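Local structure of 4-hydroxy-tetrahydrodipicolinate synthase (Aquifex aeolicus, 2EHH) at residues V7-P12 with I38-T43; V183-D188 with K200-V205. The protein probably catalyses the condensation of pyruvate with aspartate beta-semialdehyde to 4-hydroxy-tetrahydrodipicolinate, a step of lysine biosynthesis, through a Schiff-base intermediate. One frame throughout, in Å; residues are numbered along the deposited sequence.

Contact 1 of 2, residues V7-P12 with I38-T43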
loop_
_atom_site.group_PDB
_atom_site.type_symbol
_atom_site.label_atom_id
_atom_site.label_comp_id
_atom_site.label_asym_id
_atom_site.label_seq_id
_atom_site.Cartn_x
_atom_site.Cartn_y
_atom_site.Cartn_z
ATOM N N VAL A 7 -28.175 8.052 -8.019
ATOM C CA VAL A 7 -27.507 9.079 -7.234
ATOM C C VAL A 7 -27.388 8.729 -5.751
ATOM O O VAL A 7 -28.361 8.324 -5.119
ATOM C CB VAL A 7 -28.239 10.445 -7.367
ATOM C CG1 VAL A 7 -29.673 10.323 -6.858
ATOM C CG2 VAL A 7 -27.491 11.520 -6.585
ATOM N N ALA A 8 -26.178 8.853 -5.212
ATOM C CA ALA A 8 -25.948 8.616 -3.789
ATOM C C ALA A 8 -26.325 9.988 -3.235
ATOM O O ALA A 8 -25.522 10.921 -3.225
ATOM C CB ALA A 8 -24.469 8.301 -3.527
ATOM N N LEU A 9 -27.575 10.112 -2.813
ATOM C CA LEU A 9 -28.095 11.383 -2.332
ATOM C C LEU A 9 -27.558 11.871 -0.993
ATOM O O LEU A 9 -27.444 11.106 -0.037
ATOM C CB LEU A 9 -29.621 11.303 -2.261
ATOM C CG LEU A 9 -30.380 12.620 -2.388
ATOM C CD1 LEU A 9 -30.265 13.127 -3.814
ATOM C CD2 LEU A 9 -31.847 12.406 -2.027
ATOM N N ILE A 10 -27.224 13.154 -0.938
ATOM C CA ILE A 10 -26.753 13.765 0.298
ATOM C C ILE A 10 -27.977 13.867 1.204
ATOM O O ILE A 10 -29.108 13.767 0.728
ATOM C CB ILE A 10 -26.248 15.205 0.065
ATOM C CG1 ILE A 10 -27.355 16.033 -0.598
ATOM C CG2 ILE A 10 -24.998 15.190 -0.802
ATOM C CD1 ILE A 10 -27.074 17.524 -0.648
ATOM N N THR A 11 -27.754 14.055 2.500
ATOM C CA THR A 11 -28.857 14.218 3.442
ATOM C C THR A 11 -28.800 15.654 3.958
ATOM O O THR A 11 -27.916 16.012 4.740
ATOM C CB THR A 11 -28.748 13.254 4.641
ATOM O OG1 THR A 11 -28.771 11.901 4.176
ATOM C CG2 THR A 11 -29.920 13.471 5.603
ATOM N N PRO A 12 -29.730 16.507 3.499
ATOM C CA PRO A 12 -29.791 17.913 3.910
ATOM C C PRO A 12 -30.037 18.053 5.409
ATOM O O PRO A 12 -30.822 17.301 5.990
ATOM C CB PRO A 12 -30.962 18.463 3.096
ATOM C CG PRO A 12 -30.992 17.585 1.888
ATOM C CD PRO A 12 -30.741 16.220 2.468
ATOM N N ILE A 38 -32.601 6.634 -6.603
ATOM C CA ILE A 38 -31.983 7.419 -5.555
ATOM C C ILE A 38 -31.596 6.504 -4.409
ATOM O O ILE A 38 -32.381 5.657 -3.980
ATOM C CB ILE A 38 -32.937 8.508 -5.010
ATOM C CG1 ILE A 38 -33.302 9.488 -6.126
ATOM C CG2 ILE A 38 -32.272 9.260 -3.864
ATOM C CD1 ILE A 38 -34.252 10.577 -5.688
ATOM N N LEU A 39 -30.363 6.659 -3.945
ATOM C CA LEU A 39 -29.861 5.893 -2.816
ATOM C C LEU A 39 -29.867 6.862 -1.648
ATOM O O LEU A 39 -29.176 7.881 -1.683
ATOM C CB LEU A 39 -28.425 5.423 -3.066
ATOM C CG LEU A 39 -27.626 5.044 -1.814
ATOM C CD1 LEU A 39 -28.234 3.815 -1.162
ATOM C CD2 LEU A 39 -26.170 4.790 -2.187
ATOM N N VAL A 40 -30.660 6.561 -0.626
ATOM C CA VAL A 40 -30.715 7.427 0.545
ATOM C C VAL A 40 -30.034 6.755 1.734
ATOM O O VAL A 40 -30.036 5.531 1.855
ATOM C CB VAL A 40 -32.175 7.775 0.922
ATOM C CG1 VAL A 40 -32.807 8.601 -0.184
ATOM C CG2 VAL A 40 -32.976 6.503 1.150
ATOM N N CYS A 41 -29.435 7.566 2.597
ATOM C CA CYS A 41 -28.751 7.066 3.781
ATOM C C CYS A 41 -27.502 6.264 3.475
ATOM O O CYS A 41 -27.194 5.298 4.170
ATOM C CB CYS A 41 -29.705 6.228 4.625
ATOM S SG CYS A 41 -31.090 7.190 5.201
ATOM N N GLY A 42 -26.792 6.665 2.426
ATOM C CA GLY A 42 -25.554 5.997 2.080
ATOM C C GLY A 42 -24.421 6.813 2.679
ATOM O O GLY A 42 -24.662 7.735 3.467
ATOM N N THR A 43 -23.187 6.493 2.309
ATOM C CA THR A 43 -22.030 7.222 2.820
ATOM C C THR A 43 -22.144 8.698 2.459
ATOM O O THR A 43 -21.862 9.581 3.274
ATOM C CB THR A 43 -20.726 6.678 2.213
ATOM O OG1 THR A 43 -20.672 5.262 2.405
ATOM C CG2 THR A 43 -19.518 7.324 2.876
HETATM O O HOH W 1 -29.378 10.389 2.015
HETATM O O HOH W 2 -27.066 8.413 0.261
#
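Val7 and Ile38 lie side by side on the helix-covered face of two parallel strands, Val7 CG1 resting 3.8 Å from Ile38 CG1. Val7 CG1 sits between its own backbone N and carbonyl carbon (chi1 61°), and this brings it across to its neighbour. Ile38 straddles the other strand: while CG1 meets Val7, its CG2 branch reaches on to Leu9 and is the bump that fills a shallow hollow there, meeting Leu9 CD2 at 3.7 Å and touching Leu9 CB as well. In Leu9, CG is anti to the backbone N (chi1 -154°), and from there CD2 reaches the branch. His30 of helix 20-31 touches both Val7 and Leu9. On the opposite face, toward the barrel interior, Leu39 CD2 reaches over the short Ala8, 4.1 Å from Ala8 CB.

The backbone fixes this register. Leu39 N donates to Val7 O over 2.9 Å at 168°, and Leu9 N gives a more bent bond of 3.0 Å to Leu39 O. Beyond Leu9 the chains part, and two waters fill the fork. One donates to both Leu9 O and Leu39 O and accepts from Gly42 N; the other donates to Leu9 O and Thr11 OG1 and accepts from Cys41 N, 2.9 Å from the water. Leu9 O is therefore gripped by both waters.

The pair is the first two strands of a closed eight-stranded parallel (TIM) barrel, in which the active site lies at the C-terminal ends of the strands. Here the loop after strand 37-40 carries Thr43, a predicted proton-relay residue whose OG1 makes a weak hydrogen bond to Tyr106 OH of the second subunit.

Contact 2 of 2, residues V183-D188 with K200-V205; sequences VLSGDD and KGVISV
Asp188 closes one end of this contact by gripping Ser204 and Val205 with its two carboxylate oxygens. OD1 accepts from Ser204 OG at 2.6 Å, OD2 from Val205 N at 3.0 Å, and each uses its syn lone pair. The carboxylate reaches across with CG anti to the carbonyl carbon (chi1 -74°). OD2 also accepts from Ala206 N, and the Ser204 hydroxyl accepts from Asn207 N, so the turn after the strand is tied down by several bonds.

The tight middle is at Ser185 and Val202, whose CA atoms are 4.3 Å apart. Ser185 N donates to Gly201 O, tilted 24° out of the carbonyl plane, while Ser185 O receives Ile203 N at 2.9 Å. Val202 CG2 lies 3.2 Å from Ser185 O. On the inner face, Leu184 sends CD2 over the side-chain-less Gly201, 3.7 Å from Gly201 N, a buried N-H without a partner in the model, while Leu184 CD1 meets Ile203 CD1 at 3.9 Å.

The more open side begins at Lys200, which is partly exposed. Its N still bonds to Val183 O, but the extended side chain leads away, its NZ bound to Glu179 O and Phe181 O. Gly186 and Asp187, also partly exposed, bow outward; Ser185 OG takes Asp187 N at 3.2 Å in an ST turn.

The short strand segments 183-185 and 201-204 cross at -48° as the ends of a beta-alpha-beta unit. Met194 and Thr191 of helix 191-196 touch Ser185 and Val202, helix 167-177 packs on Val183, and Ile6 of strand 4-8 meets Leu184 and Ile203, the latter a predicted pyruvate-binding residue.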
loop_
_atom_site.group_PDB
_atom_site.type_symbol
_atom_site.label_atom_id
_atom_site.label_comp_id
_atom_site.label_asym_id
_atom_site.label_seq_id
_atom_site.Cartn_x
_atom_site.Cartn_y
_atom_site.Cartn_z
ATOM N N VAL A 183 -23.102 -5.353 -11.782
ATOM C CA VAL A 183 -22.020 -4.587 -11.180
ATOM C C VAL A 183 -22.273 -3.105 -11.428
ATOM O O VAL A 183 -22.514 -2.681 -12.560
ATOM C CB VAL A 183 -20.649 -4.943 -11.783
ATOM C CG1 VAL A 183 -19.577 -4.017 -11.205
ATOM C CG2 VAL A 183 -20.313 -6.395 -11.489
ATOM N N LEU A 184 -22.226 -2.316 -10.363
ATOM C CA LEU A 184 -22.436 -0.883 -10.477
ATOM C C LEU A 184 -21.165 -0.163 -10.049
ATOM O O LEU A 184 -20.573 -0.496 -9.021
ATOM C CB LEU A 184 -23.599 -0.450 -9.587
ATOM C CG LEU A 184 -24.972 -1.016 -9.964
ATOM C CD1 LEU A 184 -25.980 -0.703 -8.871
ATOM C CD2 LEU A 184 -25.413 -0.420 -11.293
ATOM N N SER A 185 -20.743 0.815 -10.842
ATOM C CA SER A 185 -19.544 1.583 -10.519
ATOM C C SER A 185 -19.763 2.391 -9.252
ATOM O O SER A 185 -20.806 3.025 -9.084
ATOM C CB SER A 185 -19.195 2.542 -11.655
ATOM O OG SER A 185 -18.142 3.412 -11.268
ATOM N N GLY A 186 -18.774 2.370 -8.365
ATOM C CA GLY A 186 -18.877 3.125 -7.130
ATOM C C GLY A 186 -17.979 4.347 -7.183
ATOM O O GLY A 186 -17.675 4.955 -6.160
ATOM N N ASP A 187 -17.552 4.709 -8.387
ATOM C CA ASP A 187 -16.681 5.860 -8.574
ATOM C C ASP A 187 -16.917 6.476 -9.947
ATOM O O ASP A 187 -16.738 5.818 -10.973
ATOM C CB ASP A 187 -15.226 5.428 -8.402
ATOM C CG ASP A 187 -14.871 5.165 -6.945
ATOM O OD1 ASP A 187 -14.933 6.119 -6.132
ATOM O OD2 ASP A 187 -14.538 4.006 -6.613
ATOM N N ASP A 188 -17.324 7.743 -9.954
ATOM C CA ASP A 188 -17.635 8.451 -11.197
ATOM C C ASP A 188 -16.563 8.397 -12.272
ATOM O O ASP A 188 -16.865 8.182 -13.448
ATOM C CB ASP A 188 -17.992 9.912 -10.896
ATOM C CG ASP A 188 -19.374 10.052 -10.275
ATOM O OD1 ASP A 188 -20.364 9.724 -10.964
ATOM O OD2 ASP A 188 -19.473 10.478 -9.101
ATOM N N LYS A 200 -23.295 -2.292 -15.263
ATOM C CA LYS A 200 -24.587 -1.848 -15.767
ATOM C C LYS A 200 -25.009 -0.435 -15.388
ATOM O O LYS A 200 -26.113 0.005 -15.721
ATOM C CB LYS A 200 -25.656 -2.857 -15.344
ATOM C CG LYS A 200 -25.402 -4.246 -15.922
ATOM C CD LYS A 200 -26.374 -5.274 -15.384
ATOM C CE LYS A 200 -26.099 -6.654 -15.973
ATOM N NZ LYS A 200 -26.991 -7.695 -15.376
ATOM N N GLY A 201 -24.128 0.283 -14.703
ATOM C CA GLY A 201 -24.453 1.638 -14.310
ATOM C C GLY A 201 -23.523 2.146 -13.228
ATOM O O GLY A 201 -22.437 1.600 -13.025
ATOM N N VAL A 202 -23.958 3.188 -12.526
ATOM C CA VAL A 202 -23.155 3.778 -11.466
ATOM C C VAL A 202 -23.998 4.331 -10.323
ATOM O O VAL A 202 -25.111 4.819 -10.535
ATOM C CB VAL A 202 -22.289 4.947 -12.015
ATOM C CG1 VAL A 202 -23.185 6.014 -12.645
ATOM C CG2 VAL A 202 -21.462 5.567 -10.893
ATOM N N ILE A 203 -23.483 4.211 -9.102
ATOM C CA ILE A 203 -24.144 4.805 -7.947
ATOM C C ILE A 203 -23.175 5.963 -7.765
ATOM O O ILE A 203 -22.094 5.819 -7.188
ATOM C CB ILE A 203 -24.179 3.857 -6.737
ATOM C CG1 ILE A 203 -25.177 2.725 -7.023
ATOM C CG2 ILE A 203 -24.614 4.620 -5.491
ATOM C CD1 ILE A 203 -25.373 1.736 -5.888
ATOM N N SER A 204 -23.582 7.095 -8.333
ATOM C CA SER A 204 -22.812 8.330 -8.418
ATOM C C SER A 204 -22.933 9.422 -7.361
ATOM O O SER A 204 -23.953 9.560 -6.683
ATOM C CB SER A 204 -23.103 8.948 -9.798
ATOM O OG SER A 204 -22.669 10.291 -9.905
ATOM N N VAL A 205 -21.856 10.198 -7.244
ATOM C CA VAL A 205 -21.786 11.342 -6.348
ATOM C C VAL A 205 -22.033 12.570 -7.231
ATOM O O VAL A 205 -22.805 13.462 -6.875
ATOM C CB VAL A 205 -20.384 11.465 -5.686
ATOM C CG1 VAL A 205 -20.215 12.837 -5.052
ATOM C CG2 VAL A 205 -20.215 10.384 -4.625
#

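Contacts 1 and 2 are neighbouring parts of one closed eight-stranded parallel barrel, their centres about 13 Å apart. Contact 1 pairs strands 4-8 and 37-40, contact 2 pairs strands 182-185 and 201-204, and they follow in series along the chain. Closure joins them: strand 201-204 lies next to strand 4-8, with a probable hydrogen bond from Ala8 N to Ser204 O at 2.8 Å. Inside the barrel, Ile203 CG2 packs against Leu39 CD2 at 3.7 Å. The first and last strands are thus brought together, consistent with Thr43 and Ile203, which lies near Lys161, both predicted to act at the active site, serving one site.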